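Long-range contact in B12-binding domain-containing protein (Kitasatospora setae, PDB 6WTE), which binds cobalamin and a [4Fe-4S] cluster and acts as TsrM, a methyltransferase of the radical S-adenosylmethionine family that works by non-radical catalysis: residues A[18-31]-A[195-209]. Numbering follows the deposited sequence.
Sequences APYALDVLTTALED and SVYRRRSGVPRKVDN
The Arg199 guanidinium lies flat on the Tyr20 ring, a cation-pi stack with centres 3.8 Å apart and planes at 16°. Bends at chi2 (-63°) and chi3 (-66°) lay it there. At the guanidinium edge, Arg199 NE forms a salt bridge with Asp23 OD2 (2.9 Å), on the anti side and somewhat out of the carboxylate plane. Asn209 ND2 takes that oxygen's syn lone pair. Val24 CG2 makes a CH-pi contact with one face of Tyr197, with Tyr20 OH at that ring's edge. Thr27 CG2 lies over one face of the Arg198 guanidinium. At its edge, Arg198 NH1 and NH2 grip Asp31 OD1 end-on at 3.0 Å, NH1 at the syn lone pair, NH2 from above the carboxylate plane. Arg198 NH2 also salt-bridges Glu30 OE1 (3.0 Å, anti lone pair); Arg200 NH2 takes the syn one. An alanine in place of Arg198 would probably leave Asp31 without its salt bridge and Glu30 with one arginine. Loop 195-209, between strand 174-175 and helix 209-214, packs Val207 on Pro19 and Leu22. Helix 20-31 of the B12-binding domain touches cobalamin through Tyr20, Ala21, Val24 and Leu25. Glu255 of helix 249-261 binds Tyr20 OH and Arg199 NH1, joining this domain to the radical SAM core.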
# COMPACT_ATOMS: atom_id res chain seq x y z
N ALA A 18 0.05 -7.67 9.25
CA ALA A 18 1.16 -7.37 10.13
C ALA A 18 1.85 -6.08 9.70
O ALA A 18 2.06 -5.86 8.50
CB ALA A 18 2.18 -8.52 10.14
N PRO A 19 2.18 -5.18 10.64
CA PRO A 19 2.91 -3.94 10.31
C PRO A 19 4.39 -4.20 10.05
O PRO A 19 5.27 -3.95 10.88
CB PRO A 19 2.68 -3.07 11.55
CG PRO A 19 2.54 -4.07 12.65
CD PRO A 19 1.79 -5.24 12.06
N TYR A 20 4.66 -4.71 8.85
CA TYR A 20 6.00 -5.11 8.45
C TYR A 20 7.00 -3.97 8.66
O TYR A 20 8.16 -4.21 9.04
CB TYR A 20 5.93 -5.53 6.97
CG TYR A 20 7.15 -6.17 6.36
CD1 TYR A 20 8.23 -6.60 7.13
CD2 TYR A 20 7.20 -6.37 4.98
CE1 TYR A 20 9.33 -7.20 6.52
CE2 TYR A 20 8.29 -6.97 4.38
CZ TYR A 20 9.35 -7.39 5.15
OH TYR A 20 10.43 -7.98 4.53
N ALA A 21 6.56 -2.73 8.43
CA ALA A 21 7.42 -1.57 8.64
C ALA A 21 8.11 -1.61 10.00
O ALA A 21 9.30 -1.32 10.11
CB ALA A 21 6.60 -0.29 8.52
N LEU A 22 7.37 -2.00 11.04
CA LEU A 22 7.94 -1.97 12.37
C LEU A 22 9.02 -3.03 12.55
O LEU A 22 9.98 -2.81 13.31
CB LEU A 22 6.83 -2.11 13.42
CG LEU A 22 5.75 -1.01 13.42
CD1 LEU A 22 4.90 -1.06 14.70
CD2 LEU A 22 6.36 0.39 13.27
N ASP A 23 8.92 -4.16 11.85
CA ASP A 23 10.00 -5.14 11.91
C ASP A 23 11.26 -4.60 11.25
O ASP A 23 12.37 -4.83 11.74
CB ASP A 23 9.58 -6.46 11.26
CG ASP A 23 8.80 -7.38 12.20
OD1 ASP A 23 8.83 -7.17 13.44
OD2 ASP A 23 8.16 -8.33 11.70
N VAL A 24 11.11 -3.90 10.13
CA VAL A 24 12.25 -3.27 9.47
C VAL A 24 12.90 -2.25 10.40
O VAL A 24 14.12 -2.23 10.57
CB VAL A 24 11.83 -2.62 8.14
CG1 VAL A 24 13.04 -2.01 7.44
CG2 VAL A 24 11.13 -3.62 7.22
N LEU A 25 12.08 -1.39 11.00
CA LEU A 25 12.61 -0.34 11.87
C LEU A 25 13.23 -0.93 13.14
O LEU A 25 14.26 -0.44 13.61
CB LEU A 25 11.51 0.65 12.23
CG LEU A 25 10.84 1.38 11.07
CD1 LEU A 25 9.75 2.30 11.62
CD2 LEU A 25 11.88 2.18 10.29
N THR A 26 12.60 -1.96 13.70
CA THR A 26 13.13 -2.59 14.91
C THR A 26 14.52 -3.16 14.64
O THR A 26 15.45 -2.95 15.43
CB THR A 26 12.19 -3.68 15.41
OG1 THR A 26 10.95 -3.09 15.84
CG2 THR A 26 12.82 -4.48 16.56
N THR A 27 14.69 -3.86 13.51
CA THR A 27 15.99 -4.46 13.21
C THR A 27 17.08 -3.41 13.15
O THR A 27 18.14 -3.55 13.78
CB THR A 27 15.91 -5.23 11.89
OG1 THR A 27 15.03 -6.34 12.04
CG2 THR A 27 17.29 -5.73 11.48
N ALA A 28 16.84 -2.33 12.41
CA ALA A 28 17.85 -1.29 12.25
C ALA A 28 18.17 -0.63 13.58
O ALA A 28 19.34 -0.42 13.93
CB ALA A 28 17.37 -0.25 11.23
N LEU A 29 17.14 -0.28 14.35
CA LEU A 29 17.37 0.39 15.62
C LEU A 29 18.11 -0.51 16.60
O LEU A 29 19.05 -0.08 17.26
CB LEU A 29 16.04 0.85 16.21
CG LEU A 29 15.42 2.10 15.58
CD1 LEU A 29 14.00 2.23 16.08
CD2 LEU A 29 16.25 3.33 15.94
N GLU A 30 17.71 -1.79 16.68
CA GLU A 30 18.40 -2.71 17.57
C GLU A 30 19.86 -2.91 17.15
O GLU A 30 20.75 -2.96 18.00
CB GLU A 30 17.67 -4.06 17.61
CG GLU A 30 16.35 -4.01 18.35
CD GLU A 30 15.68 -5.37 18.43
OE1 GLU A 30 16.02 -6.25 17.62
OE2 GLU A 30 14.81 -5.55 19.32
N ASP A 31 20.11 -3.00 15.84
CA ASP A 31 21.48 -3.17 15.36
C ASP A 31 22.35 -1.96 15.67
O ASP A 31 23.58 -2.11 15.75
CB ASP A 31 21.49 -3.46 13.85
CG ASP A 31 20.98 -4.86 13.51
OD1 ASP A 31 20.67 -5.64 14.44
OD2 ASP A 31 20.91 -5.18 12.31
N SER A 195 20.61 -5.87 5.86
CA SER A 195 20.23 -6.67 7.01
C SER A 195 19.12 -7.66 6.67
O SER A 195 18.31 -7.44 5.77
CB SER A 195 19.76 -5.80 8.17
OG SER A 195 20.65 -4.73 8.41
N VAL A 196 19.10 -8.76 7.42
CA VAL A 196 17.92 -9.61 7.51
C VAL A 196 16.97 -8.95 8.49
O VAL A 196 17.35 -8.67 9.64
CB VAL A 196 18.29 -11.03 7.95
CG1 VAL A 196 17.04 -11.85 8.20
CG2 VAL A 196 19.20 -11.69 6.93
N TYR A 197 15.74 -8.68 8.06
CA TYR A 197 14.76 -8.09 8.96
C TYR A 197 14.25 -9.18 9.90
O TYR A 197 13.77 -10.22 9.43
CB TYR A 197 13.62 -7.44 8.18
CG TYR A 197 14.07 -6.45 7.11
CD1 TYR A 197 15.24 -5.71 7.24
CD2 TYR A 197 13.32 -6.28 5.95
CE1 TYR A 197 15.65 -4.82 6.24
CE2 TYR A 197 13.70 -5.40 4.97
CZ TYR A 197 14.87 -4.68 5.11
OH TYR A 197 15.24 -3.80 4.11
N ARG A 198 14.39 -8.97 11.20
CA ARG A 198 14.03 -10.01 12.16
C ARG A 198 12.51 -10.05 12.31
O ARG A 198 11.87 -9.03 12.59
CB ARG A 198 14.73 -9.78 13.49
CG ARG A 198 16.24 -10.05 13.40
CD ARG A 198 16.96 -9.97 14.73
NE ARG A 198 17.06 -8.61 15.23
CZ ARG A 198 18.05 -7.76 14.95
NH1 ARG A 198 19.04 -8.14 14.16
NH2 ARG A 198 18.04 -6.54 15.46
N ARG A 199 11.94 -11.23 12.08
CA ARG A 199 10.50 -11.44 12.12
C ARG A 199 10.22 -12.39 13.27
O ARG A 199 10.54 -13.58 13.18
CB ARG A 199 9.97 -12.00 10.80
CG ARG A 199 10.60 -11.37 9.56
CD ARG A 199 10.28 -9.86 9.45
NE ARG A 199 8.86 -9.61 9.22
CZ ARG A 199 8.24 -9.82 8.07
NH1 ARG A 199 8.91 -10.30 7.03
NH2 ARG A 199 6.94 -9.56 7.94
N ARG A 200 9.63 -11.88 14.34
CA ARG A 200 9.46 -12.63 15.57
C ARG A 200 7.99 -12.99 15.76
O ARG A 200 7.10 -12.39 15.16
CB ARG A 200 9.98 -11.83 16.77
CG ARG A 200 11.46 -11.48 16.71
CD ARG A 200 11.84 -10.57 17.87
NE ARG A 200 13.28 -10.40 18.04
CZ ARG A 200 13.93 -9.26 17.82
NH1 ARG A 200 13.29 -8.18 17.41
NH2 ARG A 200 15.25 -9.21 18.01
N SER A 201 7.76 -13.98 16.61
CA SER A 201 6.41 -14.40 16.97
C SER A 201 6.37 -14.74 18.45
O SER A 201 7.32 -15.31 18.99
CB SER A 201 5.97 -15.61 16.15
OG SER A 201 5.88 -15.28 14.78
N GLY A 202 5.26 -14.39 19.10
CA GLY A 202 5.09 -14.68 20.51
C GLY A 202 6.00 -13.90 21.43
O GLY A 202 6.10 -14.26 22.61
N VAL A 203 6.66 -12.86 20.96
CA VAL A 203 7.57 -12.06 21.77
C VAL A 203 6.82 -10.80 22.21
O VAL A 203 6.36 -10.04 21.35
CB VAL A 203 8.85 -11.69 21.01
CG1 VAL A 203 9.77 -10.85 21.91
CG2 VAL A 203 9.56 -12.95 20.54
N PRO A 204 6.69 -10.54 23.51
CA PRO A 204 6.01 -9.31 23.95
C PRO A 204 6.70 -8.07 23.41
O PRO A 204 7.93 -8.01 23.30
CB PRO A 204 6.10 -9.39 25.48
CG PRO A 204 6.26 -10.86 25.77
CD PRO A 204 7.07 -11.41 24.64
N ARG A 205 5.89 -7.08 23.05
CA ARG A 205 6.36 -5.77 22.59
C ARG A 205 7.25 -5.88 21.35
O ARG A 205 8.14 -5.05 21.13
CB ARG A 205 7.08 -5.02 23.71
CG ARG A 205 6.26 -5.01 24.99
CD ARG A 205 6.54 -3.79 25.84
NE ARG A 205 5.44 -3.54 26.78
CZ ARG A 205 5.59 -3.02 27.99
NH1 ARG A 205 6.80 -2.70 28.44
NH2 ARG A 205 4.53 -2.84 28.77
N LYS A 206 7.00 -6.89 20.53
CA LYS A 206 7.50 -6.99 19.17
C LYS A 206 6.33 -7.41 18.29
O LYS A 206 5.36 -8.00 18.78
CB LYS A 206 8.65 -8.00 19.04
CG LYS A 206 9.87 -7.71 19.89
CD LYS A 206 10.56 -6.45 19.40
CE LYS A 206 11.78 -6.14 20.23
NZ LYS A 206 11.42 -5.83 21.64
N VAL A 207 6.40 -7.07 17.00
CA VAL A 207 5.35 -7.50 16.08
C VAL A 207 5.22 -9.02 16.16
O VAL A 207 6.21 -9.75 16.06
CB VAL A 207 5.65 -7.03 14.65
CG1 VAL A 207 4.62 -7.59 13.69
CG2 VAL A 207 5.64 -5.50 14.55
N ASP A 208 3.99 -9.49 16.36
CA ASP A 208 3.69 -10.92 16.53
C ASP A 208 3.27 -11.48 15.18
O ASP A 208 2.09 -11.52 14.84
CB ASP A 208 2.61 -11.12 17.58
CG ASP A 208 2.50 -12.58 18.02
OD1 ASP A 208 2.96 -13.47 17.27
OD2 ASP A 208 1.94 -12.82 19.11
N ASN A 209 4.25 -11.97 14.41
CA ASN A 209 3.96 -12.36 13.04
C ASN A 209 3.05 -13.58 12.96
O ASN A 209 2.16 -13.63 12.10
CB ASN A 209 5.27 -12.59 12.28
CG ASN A 209 5.92 -11.28 11.86
OD1 ASN A 209 5.54 -10.70 10.86
ND2 ASN A 209 6.89 -10.81 12.65
O HOH W 1 8.90 -5.70 15.84
O HOH W 2 8.63 -9.31 15.08
O HOH W 3 5.81 -8.05 10.18
O HOH W 4 12.60 -6.94 13.93
O HOH W 5 11.07 -7.92 16.01
O HOH W 6 20.31 -3.06 10.35